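Local coordinates for protein cadherin-23 (Mus musculus, PDB 5UZ8) that probably acts as a calcium-dependent adhesion protein in hearing and mechanotransduction, its extracellular cadherin repeats being joined end to end through calcium-binding linkers, at residues N110-I115 and D142-N147; F126-V131 and L214-C219; G239-T244 and L278-R283. All coordinates share one frame; numbering follows the deposited sequence.

Contact 1: residues N110-I115 and D142-N147; sequences NDNNPI and DADSGN. With CA (calcium ion), chain I; CA (calcium ion), chain J; CA (calcium ion), chain K.
N112 twice grips a carboxylate shared by two calcium ions: D144 OD2 binds the chain I ion (2.4 Å), D144 OD1 the chain J ion (2.3 Å). N112 N donates to D144 OD2 on its syn lone pair, and N112 ND2 reaches D144 OD1 at 3.0 Å, nearly straight (172°), from above the carboxylate plane. N112 CG, anti to the carbonyl carbon (chi1 -70°), rests against A143 CB, and N112 O binds the chain I ion. D142 chelates that ion with both oxygens, and its OD1 accepts from D144 N in an Asx turn; N110 OD1, D193 and F148 complete the site, the N110 amide also having N201 as a partner. D111 bridges the chain J and K ions, and water 1 on the latter accepts from N112 ND2. An alanine at N112 would probably leave D144 OD1 and water 1 without the amide donor they share, and A143 CB without its touch. E21 and E77 serve both the chain J and K ions, D108 and I109 the first, D75 the second, in the calcium linker of successive cadherin repeats. Without the metals, so many acidic oxygens would probably repel one another, consistent with a joint whose order depends on calcium.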
ATOM      1  N   ASN A 110       4.925  19.726 -11.034  1.00 15.48           N
ATOM      2  CA  ASN A 110       4.518  18.544 -10.328  1.00 16.39           C
ATOM      3  C   ASN A 110       3.010  18.357 -10.431  1.00 16.53           C
ATOM      4  O   ASN A 110       2.269  18.557  -9.454  1.00 17.17           O
ATOM      5  CB  ASN A 110       4.984  18.579  -8.869  1.00 17.41           C
ATOM      6  CG  ASN A 110       4.785  17.247  -8.173  1.00 18.25           C
ATOM      7  OD1 ASN A 110       4.737  16.219  -8.830  1.00 17.80           O
ATOM      8  ND2 ASN A 110       4.676  17.258  -6.858  1.00 19.02           N
ATOM      9  N   ASP A 111       2.572  17.934 -11.618  1.00 14.16           N
ATOM     10  CA  ASP A 111       1.144  17.773 -11.912  1.00 15.44           C
ATOM     11  C   ASP A 111       0.662  16.314 -11.991  1.00 15.17           C
ATOM     12  O   ASP A 111      -0.500  16.073 -12.346  1.00 16.42           O
ATOM     13  CB  ASP A 111       0.726  18.593 -13.156  1.00 16.29           C
ATOM     14  CG  ASP A 111       1.470  18.214 -14.442  1.00 15.96           C
ATOM     15  OD1 ASP A 111       2.550  17.575 -14.418  1.00 15.80           O
ATOM     16  OD2 ASP A 111       1.010  18.657 -15.525  1.00 16.64           O
ATOM     17  N   ASN A 112       1.516  15.359 -11.650  1.00 14.04           N
ATOM     18  CA  ASN A 112       1.104  13.960 -11.578  1.00 14.53           C
ATOM     19  C   ASN A 112       1.326  13.403 -10.168  1.00 14.44           C
ATOM     20  O   ASN A 112       2.391  13.607  -9.572  1.00 13.87           O
ATOM     21  CB  ASN A 112       1.848  13.108 -12.599  1.00 13.68           C
ATOM     22  CG  ASN A 112       1.409  13.426 -14.024  1.00 14.53           C
ATOM     23  OD1 ASN A 112       0.433  12.851 -14.512  1.00 15.06           O
ATOM     24  ND2 ASN A 112       2.070  14.406 -14.651  1.00 14.24           N
ATOM     25  N   ASN A 113       0.331  12.687  -9.666  1.00 15.58           N
ATOM     26  CA  ASN A 113       0.438  12.014  -8.376  1.00 15.84           C
ATOM     27  C   ASN A 113       1.136  10.686  -8.574  1.00 15.40           C
ATOM     28  O   ASN A 113       0.938  10.056  -9.618  1.00 15.52           O
ATOM     29  CB  ASN A 113      -0.943  11.696  -7.803  1.00 17.28           C
ATOM     30  CG  ASN A 113      -1.692  12.937  -7.363  1.00 19.22           C
ATOM     31  OD1 ASN A 113      -1.810  13.865  -8.108  1.00 20.85           O
ATOM     32  ND2 ASN A 113      -2.191  12.941  -6.137  1.00 21.57           N
ATOM     33  N   PRO A 114       1.807  10.186  -7.514  1.00 14.40           N
ATOM     34  CA  PRO A 114       2.172   8.759  -7.550  1.00 14.14           C
ATOM     35  C   PRO A 114       0.916   7.920  -7.544  1.00 14.48           C
ATOM     36  O   PRO A 114      -0.053   8.253  -6.838  1.00 15.02           O
ATOM     37  CB  PRO A 114       2.990   8.539  -6.276  1.00 14.22           C
ATOM     38  CG  PRO A 114       3.274   9.870  -5.720  1.00 14.77           C
ATOM     39  CD  PRO A 114       2.206  10.822  -6.256  1.00 14.82           C
ATOM     40  N   ILE A 115       0.902   6.890  -8.360  1.00 14.71           N
ATOM     41  CA  ILE A 115      -0.281   6.033  -8.568  1.00 15.77           C
ATOM     42  C   ILE A 115       0.158   4.607  -8.328  1.00 15.42           C
ATOM     43  O   ILE A 115       1.102   4.132  -8.968  1.00 14.32           O
ATOM     44  CB  ILE A 115      -0.856   6.158  -9.982  1.00 17.07           C
ATOM     45  CG1 ILE A 115      -1.417   7.577 -10.216  1.00 18.31           C
ATOM     46  CG2 ILE A 115      -1.981   5.136 -10.207  1.00 18.39           C
ATOM     47  CD1 ILE A 115      -1.716   7.891 -11.677  1.00 19.47           C
ATOM     48  N   ASP A 142       5.237   7.488 -10.933  1.00 13.07           N
ATOM     49  CA  ASP A 142       4.967   8.924 -11.038  1.00 13.01           C
ATOM     50  C   ASP A 142       5.463   9.419 -12.408  1.00 13.39           C
ATOM     51  O   ASP A 142       6.634   9.286 -12.745  1.00 13.09           O
ATOM     52  CB  ASP A 142       5.630   9.663  -9.907  1.00 12.87           C
ATOM     53  CG  ASP A 142       5.163  11.117  -9.785  1.00 13.63           C
ATOM     54  OD1 ASP A 142       5.350  11.899 -10.748  1.00 12.97           O
ATOM     55  OD2 ASP A 142       4.723  11.535  -8.684  1.00 14.02           O
ATOM     56  N   ALA A 143       4.552  10.005 -13.169  1.00 13.79           N
ATOM     57  CA  ALA A 143       4.820  10.439 -14.544  1.00 14.13           C
ATOM     58  C   ALA A 143       5.624  11.739 -14.728  1.00 14.02           C
ATOM     59  O   ALA A 143       6.009  12.046 -15.849  1.00 13.69           O
ATOM     60  CB  ALA A 143       3.489  10.536 -15.296  1.00 14.91           C
ATOM     61  N   ASP A 144       5.933  12.464 -13.649  1.00 13.39           N
ATOM     62  CA  ASP A 144       6.769  13.657 -13.745  1.00 13.83           C
ATOM     63  C   ASP A 144       8.250  13.269 -13.897  1.00 13.93           C
ATOM     64  O   ASP A 144       8.569  12.103 -14.186  1.00 14.54           O
ATOM     65  CB  ASP A 144       6.524  14.560 -12.528  1.00 13.19           C
ATOM     66  CG  ASP A 144       5.087  15.043 -12.454  1.00 13.59           C
ATOM     67  OD1 ASP A 144       4.573  15.543 -13.472  1.00 13.90           O
ATOM     68  OD2 ASP A 144       4.457  14.873 -11.394  1.00 13.43           O
ATOM     69  N   SER A 145       9.120  14.244 -13.729  1.00 14.49           N
ATOM     70  CA  SER A 145      10.549  14.081 -13.866  1.00 14.96           C
ATOM     71  C   SER A 145      11.293  14.604 -12.632  1.00 14.77           C
ATOM     72  O   SER A 145      10.780  15.401 -11.848  1.00 14.63           O
ATOM     73  CB  SER A 145      11.025  14.769 -15.136  1.00 15.83           C
ATOM     74  OG  SER A 145      10.431  14.089 -16.273  1.00 17.30           O
ATOM     75  N   GLY A 146      12.507  14.112 -12.461  1.00 14.84           N
ATOM     76  CA  GLY A 146      13.374  14.593 -11.403  1.00 15.01           C
ATOM     77  C   GLY A 146      12.712  14.412 -10.046  1.00 14.42           C
ATOM     78  O   GLY A 146      12.104  13.400  -9.812  1.00 13.81           O
ATOM     79  N   ASN A 147      12.881  15.389  -9.164  1.00 14.91           N
ATOM     80  CA  ASN A 147      12.364  15.283  -7.776  1.00 15.17           C
ATOM     81  C   ASN A 147      10.853  15.094  -7.715  1.00 14.31           C
ATOM     82  O   ASN A 147      10.350  14.410  -6.831  1.00 13.52           O
ATOM     83  CB  ASN A 147      12.748  16.477  -6.910  1.00 16.50           C
ATOM     84  CG  ASN A 147      12.980  16.076  -5.473  1.00 17.80           C
ATOM     85  OD1 ASN A 147      13.949  15.352  -5.216  1.00 18.61           O
ATOM     86  ND2 ASN A 147      12.124  16.511  -4.539  1.00 17.12           N
TER
HETATM   87 CA    CA I2608       4.648  13.880  -9.235  1.00 13.06          CA
HETATM   88 CA    CA J2609       4.815  17.245 -15.020  1.00 14.33          CA
HETATM   89 CA    CA K2610       1.770  17.456 -17.402  1.00 18.18          CA
HETATM   90  O   HOH W   1       0.455  15.574 -16.865  1.00 17.11           O
HETATM   91  O   HOH W   2       1.661   9.478 -12.184  1.00 13.47           O
HETATM   92  O   HOH W   3      -0.283  18.324 -18.429  1.00 17.44           O

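Contact 2: residues F126-V131 and L214-C219; sequences FEDIAV and LDVNDC. With CA (calcium ion), chain F; CA (calcium ion), chain G; CA (calcium ion), chain E; GSH (glutathione), chain L.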
ATOM      1  N   PHE A 126       1.923 -16.912   8.204  1.00 15.93           N
ATOM      2  CA  PHE A 126       1.731 -17.647   9.451  1.00 16.05           C
ATOM      3  C   PHE A 126       2.138 -16.772  10.633  1.00 15.40           C
ATOM      4  O   PHE A 126       3.045 -15.959  10.539  1.00 15.35           O
ATOM      5  CB  PHE A 126       2.483 -18.978   9.447  1.00 17.37           C
ATOM      6  CG  PHE A 126       1.839 -20.031   8.575  1.00 19.37           C
ATOM      7  CD1 PHE A 126       0.765 -20.781   9.044  1.00 19.94           C
ATOM      8  CD2 PHE A 126       2.295 -20.258   7.279  1.00 20.86           C
ATOM      9  CE1 PHE A 126       0.155 -21.739   8.238  1.00 21.23           C
ATOM     10  CE2 PHE A 126       1.684 -21.208   6.462  1.00 21.81           C
ATOM     11  CZ  PHE A 126       0.623 -21.950   6.940  1.00 22.27           C
ATOM     12  N   GLU A 127       1.428 -16.932  11.738  1.00 14.84           N
ATOM     13  CA  GLU A 127       1.672 -16.157  12.944  1.00 14.96           C
ATOM     14  C   GLU A 127       3.070 -16.312  13.521  1.00 15.74           C
ATOM     15  O   GLU A 127       3.527 -15.424  14.265  1.00 16.28           O
ATOM     16  CB  GLU A 127       0.594 -16.451  14.010  1.00 15.01           C
ATOM     17  CG  GLU A 127       0.554 -17.881  14.527  1.00 15.17           C
ATOM     18  CD  GLU A 127      -0.414 -18.043  15.680  1.00 15.37           C
ATOM     19  OE1 GLU A 127      -0.409 -17.163  16.571  1.00 15.54           O
ATOM     20  OE2 GLU A 127      -1.238 -18.997  15.671  1.00 14.80           O
ATOM     21  N   ASP A 128       3.784 -17.373  13.142  1.00 16.10           N
ATOM     22  CA  ASP A 128       5.165 -17.553  13.603  1.00 18.00           C
ATOM     23  C   ASP A 128       6.221 -16.984  12.636  1.00 17.84           C
ATOM     24  O   ASP A 128       7.415 -17.270  12.763  1.00 18.70           O
ATOM     25  CB  ASP A 128       5.444 -19.023  13.955  1.00 19.33           C
ATOM     26  CG  ASP A 128       5.340 -19.948  12.771  1.00 20.93           C
ATOM     27  OD1 ASP A 128       4.922 -19.496  11.683  1.00 21.01           O
ATOM     28  OD2 ASP A 128       5.676 -21.153  12.929  1.00 23.05           O
ATOM     29  N   ILE A 129       5.782 -16.218  11.644  1.00 17.06           N
ATOM     30  CA  ILE A 129       6.698 -15.563  10.703  1.00 17.25           C
ATOM     31  C   ILE A 129       7.787 -14.775  11.448  1.00 18.06           C
ATOM     32  O   ILE A 129       7.493 -14.077  12.421  1.00 17.78           O
ATOM     33  CB  ILE A 129       5.932 -14.627   9.760  1.00 16.24           C
ATOM     34  CG1 ILE A 129       6.849 -14.045   8.696  1.00 16.52           C
ATOM     35  CG2 ILE A 129       5.211 -13.518  10.536  1.00 15.76           C
ATOM     36  CD1 ILE A 129       6.067 -13.398   7.569  1.00 16.15           C
ATOM     37  N   ALA A 130       9.023 -14.889  10.985  1.00 18.98           N
ATOM     38  CA  ALA A 130      10.160 -14.277  11.674  1.00 20.44           C
ATOM     39  C   ALA A 130      10.135 -12.751  11.580  1.00 20.04           C
ATOM     40  O   ALA A 130       9.848 -12.202  10.517  1.00 19.03           O
ATOM     41  CB  ALA A 130      11.474 -14.816  11.130  1.00 21.98           C
ATOM     42  N   VAL A 131      10.482 -12.082  12.683  1.00 21.24           N
ATOM     43  CA  VAL A 131      10.670 -10.620  12.671  1.00 21.76           C
ATOM     44  C   VAL A 131      11.693 -10.278  11.600  1.00 22.39           C
ATOM     45  O   VAL A 131      12.689 -10.997  11.416  1.00 23.28           O
ATOM     46  CB  VAL A 131      11.089 -10.074  14.034  1.00 23.75           C
ATOM     47  CG1 VAL A 131      11.505  -8.611  13.972  1.00 24.65           C
ATOM     48  CG2 VAL A 131       9.967 -10.288  15.042  1.00 23.86           C
ATOM     49  N   LEU A 214      -2.290 -16.479   9.540  1.00 15.12           N
ATOM     50  CA  LEU A 214      -2.697 -17.891   9.547  1.00 16.04           C
ATOM     51  C   LEU A 214      -2.295 -18.589  10.844  1.00 15.81           C
ATOM     52  O   LEU A 214      -1.236 -18.314  11.403  1.00 15.22           O
ATOM     53  CB  LEU A 214      -2.081 -18.614   8.341  1.00 17.10           C
ATOM     54  CG  LEU A 214      -2.380 -17.958   7.000  1.00 17.62           C
ATOM     55  CD1 LEU A 214      -1.652 -18.689   5.878  1.00 18.83           C
ATOM     56  CD2 LEU A 214      -3.874 -17.905   6.739  1.00 18.41           C
ATOM     57  N   ASP A 215      -3.123 -19.542  11.282  1.00 16.44           N
ATOM     58  CA  ASP A 215      -2.947 -20.198  12.575  1.00 16.31           C
ATOM     59  C   ASP A 215      -1.788 -21.187  12.564  1.00 16.57           C
ATOM     60  O   ASP A 215      -1.586 -21.915  11.583  1.00 17.82           O
ATOM     61  CB  ASP A 215      -4.218 -20.938  12.942  1.00 16.61           C
ATOM     62  CG  ASP A 215      -4.299 -21.296  14.400  1.00 16.62           C
ATOM     63  OD1 ASP A 215      -3.910 -20.473  15.275  1.00 15.80           O
ATOM     64  OD2 ASP A 215      -4.791 -22.427  14.664  1.00 16.95           O
ATOM     65  N   VAL A 216      -1.062 -21.203  13.664  1.00 15.41           N
ATOM     66  CA  VAL A 216      -0.156 -22.276  14.055  1.00 16.18           C
ATOM     67  C   VAL A 216      -0.746 -22.842  15.338  1.00 15.96           C
ATOM     68  O   VAL A 216      -1.379 -22.107  16.128  1.00 14.51           O
ATOM     69  CB  VAL A 216       1.250 -21.691  14.333  1.00 16.93           C
ATOM     70  CG1 VAL A 216       2.205 -22.685  14.964  1.00 18.36           C
ATOM     71  CG2 VAL A 216       1.793 -21.157  13.027  1.00 17.13           C
ATOM     72  N   ASN A 217      -0.601 -24.143  15.531  1.00 15.94           N
ATOM     73  CA  ASN A 217      -1.105 -24.731  16.762  1.00 15.87           C
ATOM     74  C   ASN A 217      -0.133 -24.390  17.894  1.00 16.18           C
ATOM     75  O   ASN A 217       0.769 -25.172  18.182  1.00 17.37           O
ATOM     76  CB  ASN A 217      -1.241 -26.253  16.650  1.00 16.18           C
ATOM     77  CG  ASN A 217      -1.973 -26.834  17.836  1.00 15.71           C
ATOM     78  OD1 ASN A 217      -2.896 -26.204  18.363  1.00 14.94           O
ATOM     79  ND2 ASN A 217      -1.545 -27.993  18.300  1.00 16.17           N
ATOM     80  N   ASP A 218      -0.268 -23.216  18.513  1.00 15.74           N
ATOM     81  CA  ASP A 218       0.660 -22.817  19.574  1.00 16.09           C
ATOM     82  C   ASP A 218      -0.011 -22.668  20.935  1.00 16.57           C
ATOM     83  O   ASP A 218       0.619 -22.203  21.851  1.00 17.37           O
ATOM     84  CB  ASP A 218       1.448 -21.561  19.213  1.00 16.24           C
ATOM     85  CG  ASP A 218       0.558 -20.338  18.820  1.00 16.13           C
ATOM     86  OD1 ASP A 218      -0.664 -20.435  18.565  1.00 15.49           O
ATOM     87  OD2 ASP A 218       1.156 -19.227  18.731  1.00 16.21           O
ATOM     88  N   CYS A 219      -1.259 -23.090  21.054  1.00 16.40           N
ATOM     89  CA  CYS A 219      -1.979 -23.017  22.328  1.00 16.79           C
ATOM     90  C   CYS A 219      -2.426 -24.422  22.764  1.00 15.84           C
ATOM     91  O   CYS A 219      -3.094 -25.140  22.025  1.00 14.83           O
ATOM     92  CB  CYS A 219      -3.143 -22.065  22.225  1.00 17.86           C
ATOM     93  SG  CYS A 219      -2.553 -20.437  21.699  1.00 20.11           S
TER
HETATM   94 CA    CA F2605      -2.523 -20.262  17.122  1.00 14.15          CA
HETATM   95 CA    CA G2606      -0.439 -17.440  18.910  1.00 16.22          CA
HETATM   96 CA    CA E2604      -4.308 -25.943  20.199  1.00 13.56          CA
HETATM   97  N1  GSH L2611       3.738 -15.111  23.934  1.00 29.29           N
HETATM   98  CA1 GSH L2611       3.696 -16.131  22.897  1.00 30.20           C
HETATM   99  C1  GSH L2611       3.916 -15.474  21.556  1.00 30.75           C
HETATM  100  O11 GSH L2611       4.020 -14.225  21.529  1.00 30.86           O
HETATM  101  O12 GSH L2611       3.951 -16.207  20.537  1.00 30.49           O
HETATM  102  CB1 GSH L2611       2.350 -16.884  22.903  1.00 27.76           C
HETATM  103  CG1 GSH L2611       1.172 -15.970  22.568  1.00 25.81           C
HETATM  104  CD1 GSH L2611      -0.075 -16.776  22.287  1.00 24.01           C
HETATM  105  OE1 GSH L2611      -0.192 -17.439  21.261  1.00 22.16           O
HETATM  106  N2  GSH L2611      -1.039 -16.675  23.196  1.00 22.61           N
HETATM  107  CA2 GSH L2611      -2.369 -17.214  23.001  1.00 22.48           C
HETATM  108  C2  GSH L2611      -3.418 -16.150  23.151  1.00 22.48           C
HETATM  109  O2  GSH L2611      -4.532 -16.470  23.528  1.00 21.99           O
HETATM  110  CB2 GSH L2611      -2.593 -18.363  23.984  1.00 22.86           C
HETATM  111  SG2 GSH L2611      -1.427 -19.681  23.602  1.00 24.62           S
HETATM  112  N3  GSH L2611      -3.075 -14.907  22.787  1.00 22.97           N
HETATM  113  CA3 GSH L2611      -4.000 -13.789  22.796  1.00 23.53           C
HETATM  114  C3  GSH L2611      -3.592 -12.702  23.769  1.00 25.49           C
HETATM  115  O31 GSH L2611      -4.390 -11.747  23.911  1.00 26.32           O
HETATM  116  O32 GSH L2611      -2.480 -12.762  24.356  1.00 26.92           O
HETATM  117  O   HOH W   4       1.674 -16.195  18.876  1.00 16.02           O
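The F126 ring has L214 CD1 over the centre of one face, a CH-pi contact 4.1 Å from the centroid, and D215 O at its edge, in plane, 3.6 Å from F126 CD1. V216 CG2 approaches the ring obliquely and also lies across the D128 carboxylate. Beside the ring, F126 and L214 form a parallel bridge, continued by E127 N donating to L214 O. The carboxylates of E127 and D218 meet tip to tip, their planes 75° apart, with two calcium ions between them. E127 CG sits between the backbone N and the carbonyl carbon (chi1 64°), and the chain extends from there toward the metals. E127 OE2 binds the chain F ion at 2.3 Å and takes V216 N on its anti lone pair at 3.0 Å, nearly straight (173°); E127 OE1 binds the chain G ion at 2.4 Å and, like D215, has R179 as a further partner. D215 OD1, V216 O and D218 OD1 join the chain F ion, with E180 and D251 completing its shell. Glutathione enters the chain G site through OE1, 2.4 Å from the metal, and through water 4. N217 OD1 and C219 O contribute to the chain E site, with D249, D251, N255 and D299. The calcium linker ties the end of one cadherin repeat to the next through acidic oxygens shared between the metal ions, and glutathione supplies a neutral amide oxygen as a ligand.

Contact 3: residues G239-T244 and L278-R283; sequences GTSVIT and LVTTQR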
ATOM      1  N   GLY A 239     -22.840 -46.656  33.433  1.00 27.72           N
ATOM      2  CA  GLY A 239     -23.434 -45.636  32.582  1.00 28.39           C
ATOM      3  C   GLY A 239     -23.955 -44.430  33.340  1.00 27.67           C
ATOM      4  O   GLY A 239     -24.485 -43.512  32.728  1.00 28.45           O
ATOM      5  N   THR A 240     -23.799 -44.402  34.662  1.00 26.10           N
ATOM      6  CA  THR A 240     -24.299 -43.288  35.463  1.00 26.10           C
ATOM      7  C   THR A 240     -23.433 -42.045  35.187  1.00 25.16           C
ATOM      8  O   THR A 240     -22.191 -42.108  35.231  1.00 22.81           O
ATOM      9  CB  THR A 240     -24.299 -43.652  36.966  1.00 25.61           C
ATOM     10  OG1 THR A 240     -25.235 -44.710  37.174  1.00 26.46           O
ATOM     11  CG2 THR A 240     -24.705 -42.471  37.842  1.00 25.93           C
ATOM     12  N   SER A 241     -24.078 -40.927  34.881  1.00 26.08           N
ATOM     13  CA  SER A 241     -23.344 -39.666  34.685  1.00 26.09           C
ATOM     14  C   SER A 241     -22.664 -39.189  35.946  1.00 24.98           C
ATOM     15  O   SER A 241     -23.257 -39.240  37.023  1.00 25.90           O
ATOM     16  CB  SER A 241     -24.286 -38.596  34.196  1.00 28.38           C
ATOM     17  OG  SER A 241     -24.659 -38.926  32.882  1.00 30.51           O
ATOM     18  N   VAL A 242     -21.435 -38.712  35.812  1.00 23.91           N
ATOM     19  CA  VAL A 242     -20.632 -38.242  36.956  1.00 23.46           C
ATOM     20  C   VAL A 242     -20.451 -36.725  36.892  1.00 24.50           C
ATOM     21  O   VAL A 242     -20.789 -35.986  37.841  1.00 24.97           O
ATOM     22  CB  VAL A 242     -19.270 -38.946  36.979  1.00 22.28           C
ATOM     23  CG1 VAL A 242     -18.381 -38.405  38.090  1.00 22.13           C
ATOM     24  CG2 VAL A 242     -19.479 -40.450  37.109  1.00 22.34           C
ATOM     25  N   ILE A 243     -19.925 -36.263  35.758  1.00 23.79           N
ATOM     26  CA  ILE A 243     -19.598 -34.860  35.574  1.00 24.59           C
ATOM     27  C   ILE A 243     -19.306 -34.677  34.092  1.00 23.55           C
ATOM     28  O   ILE A 243     -18.926 -35.657  33.422  1.00 21.67           O
ATOM     29  CB  ILE A 243     -18.337 -34.476  36.397  1.00 24.40           C
ATOM     30  CG1 ILE A 243     -18.135 -32.962  36.406  1.00 26.36           C
ATOM     31  CG2 ILE A 243     -17.084 -35.228  35.936  1.00 23.11           C
ATOM     32  CD1 ILE A 243     -17.117 -32.540  37.461  1.00 26.91           C
ATOM     33  N   THR A 244     -19.515 -33.462  33.588  1.00 24.02           N
ATOM     34  CA  THR A 244     -19.051 -33.100  32.240  1.00 23.81           C
ATOM     35  C   THR A 244     -17.837 -32.186  32.315  1.00 23.52           C
ATOM     36  O   THR A 244     -17.872 -31.111  32.949  1.00 23.78           O
ATOM     37  CB  THR A 244     -20.171 -32.428  31.441  1.00 26.19           C
ATOM     38  OG1 THR A 244     -21.240 -33.357  31.276  1.00 27.12           O
ATOM     39  CG2 THR A 244     -19.680 -31.966  30.065  1.00 26.00           C
ATOM     40  N   LEU A 278     -18.426 -35.956  28.681  1.00 22.43           N
ATOM     41  CA  LEU A 278     -19.230 -36.552  29.750  1.00 22.44           C
ATOM     42  C   LEU A 278     -18.505 -37.760  30.330  1.00 20.99           C
ATOM     43  O   LEU A 278     -18.194 -38.712  29.599  1.00 20.58           O
ATOM     44  CB  LEU A 278     -20.596 -36.990  29.229  1.00 24.28           C
ATOM     45  CG  LEU A 278     -21.503 -37.736  30.232  1.00 25.20           C
ATOM     46  CD1 LEU A 278     -21.759 -36.891  31.472  1.00 25.65           C
ATOM     47  CD2 LEU A 278     -22.839 -38.094  29.592  1.00 27.36           C
ATOM     48  N   VAL A 279     -18.282 -37.721  31.640  1.00 19.90           N
ATOM     49  CA  VAL A 279     -17.721 -38.853  32.382  1.00 19.32           C
ATOM     50  C   VAL A 279     -18.878 -39.697  32.955  1.00 19.97           C
ATOM     51  O   VAL A 279     -19.781 -39.143  33.607  1.00 19.77           O
ATOM     52  CB  VAL A 279     -16.813 -38.369  33.528  1.00 18.67           C
ATOM     53  CG1 VAL A 279     -16.277 -39.539  34.353  1.00 18.41           C
ATOM     54  CG2 VAL A 279     -15.647 -37.527  32.983  1.00 18.38           C
ATOM     55  N   THR A 280     -18.819 -41.012  32.714  1.00 20.03           N
ATOM     56  CA  THR A 280     -19.740 -41.984  33.272  1.00 20.93           C
ATOM     57  C   THR A 280     -19.006 -43.093  33.996  1.00 20.24           C
ATOM     58  O   THR A 280     -17.801 -43.292  33.789  1.00 19.81           O
ATOM     59  CB  THR A 280     -20.598 -42.627  32.173  1.00 22.57           C
ATOM     60  OG1 THR A 280     -19.729 -43.085  31.133  1.00 22.84           O
ATOM     61  CG2 THR A 280     -21.604 -41.614  31.624  1.00 23.71           C
ATOM     62  N   THR A 281     -19.737 -43.811  34.853  1.00 20.06           N
ATOM     63  CA  THR A 281     -19.177 -44.967  35.556  1.00 19.51           C
ATOM     64  C   THR A 281     -19.177 -46.146  34.584  1.00 20.41           C
ATOM     65  O   THR A 281     -20.009 -46.181  33.676  1.00 20.63           O
ATOM     66  CB  THR A 281     -20.009 -45.347  36.788  1.00 19.79           C
ATOM     67  OG1 THR A 281     -21.369 -45.642  36.386  1.00 20.33           O
ATOM     68  CG2 THR A 281     -19.991 -44.192  37.817  1.00 19.35           C
ATOM     69  N   GLN A 282     -18.228 -47.075  34.760  1.00 20.41           N
ATOM     70  CA  GLN A 282     -18.218 -48.345  33.988  0.50 21.61           C
ATOM     71  C   GLN A 282     -18.799 -49.497  34.824  1.00 22.05           C
ATOM     72  O   GLN A 282     -18.993 -50.607  34.314  1.00 23.11           O
ATOM     73  CB  GLN A 282     -16.794 -48.719  33.513  0.50 21.89           C
ATOM     74  CG  GLN A 282     -16.221 -47.907  32.352  0.50 22.03           C
ATOM     75  CD  GLN A 282     -14.995 -48.569  31.696  0.50 22.89           C
ATOM     76  OE1 GLN A 282     -15.008 -49.767  31.398  0.50 24.17           O
ATOM     77  NE2 GLN A 282     -13.940 -47.782  31.453  0.50 22.38           N
ATOM     78  N   ARG A 283     -19.075 -49.240  36.099  1.00 21.16           N
ATOM     79  CA  ARG A 283     -19.574 -50.268  37.014  1.00 21.61           C
ATOM     80  C   ARG A 283     -20.159 -49.613  38.254  1.00 20.99           C
ATOM     81  O   ARG A 283     -19.853 -48.444  38.539  1.00 20.32           O
ATOM     82  CB  ARG A 283     -18.423 -51.193  37.436  1.00 21.77           C
ATOM     83  CG  ARG A 283     -17.261 -50.500  38.168  1.00 21.18           C
ATOM     84  CD  ARG A 283     -16.279 -51.560  38.662  1.00 22.16           C
ATOM     85  NE  ARG A 283     -15.093 -50.990  39.279  1.00 21.94           N
ATOM     86  CZ  ARG A 283     -15.027 -50.523  40.528  1.00 21.97           C
ATOM     87  NH1 ARG A 283     -16.095 -50.508  41.327  1.00 21.51           N
ATOM     88  NH2 ARG A 283     -13.871 -50.034  40.974  1.00 22.22           N
TER
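T281 uses its two branches differently, one polar and one apolar. Its CB carries OG1 between the backbone N and the carbonyl carbon (chi1 58°), which turns the hydroxyl to T240; T240 N donates to T281 OG1 at 3.2 Å in a bent bond. On the other branch, T281 CG2 touches V242 CG2 at 3.8 Å; the side chain also touches V232 of strand 227-233. T240 stands alongside T281, pointing the same way, with its CB facing OG1, while its own hydroxyl bonds to P237 O. Backbone bonds close the same end: T281 O accepts from G239 N at 2.9 Å, the donor well above the carbonyl plane, and T281 N donates to T240 O. That carbonyl also receives a CA-H...O contact from T280. G239, at phi 92°, adopts a backbone shape that a side chain would crowd.

Farther along, V242 and I243 both face V279 in a classic beta bulge. V279 O accepts from V242 N and V279 N donates to I243 O, each at 2.8 Å, the latter almost along the C=O axis. CG1 of V279 meets V242 CB, and V279 CB meets I243 CG2 at 4.0 Å. On the face bearing S241, T244, L278 and T280, L278 CD1 lies between the two hydroxyls, 3.6 Å from T244 OG1 and 3.8 Å from S241 OG, and T280 CG2 reaches G239 O.

The contact joins strands 241-244 and 278-281 of an antiparallel sheet in a cadherin repeat, with strand 270-272 beyond. V242 and T281 pack toward strand 227-233 of the other sheet, and V279 lies against V272 and M245. T281 OG1 accepts from T240 N, which gives this buried oxygen a partner.

How the contacts relate
The three contacts lie along a rod of successive cadherin repeats. Contacts 1 and 2 have centres 40 Å apart and alternate along the chain: 110-115 and 142-147 meet at the start of the middle repeat, 126-131 and 214-219 at its end. Strand 204-214 runs between them, touched by contact 1 and ending in contact 2, and the two contacts mark the repeat's two calcium linkers. Contact 3 follows in sequence, inside the last repeat, its centre 38 Å from contact 2 and 75 Å from contact 1. None touches another. Calcium thus holds the joints, while contact 3 relies on strand pairing within a repeat, an arrangement consistent with an elongated, calcium-stiffened protein.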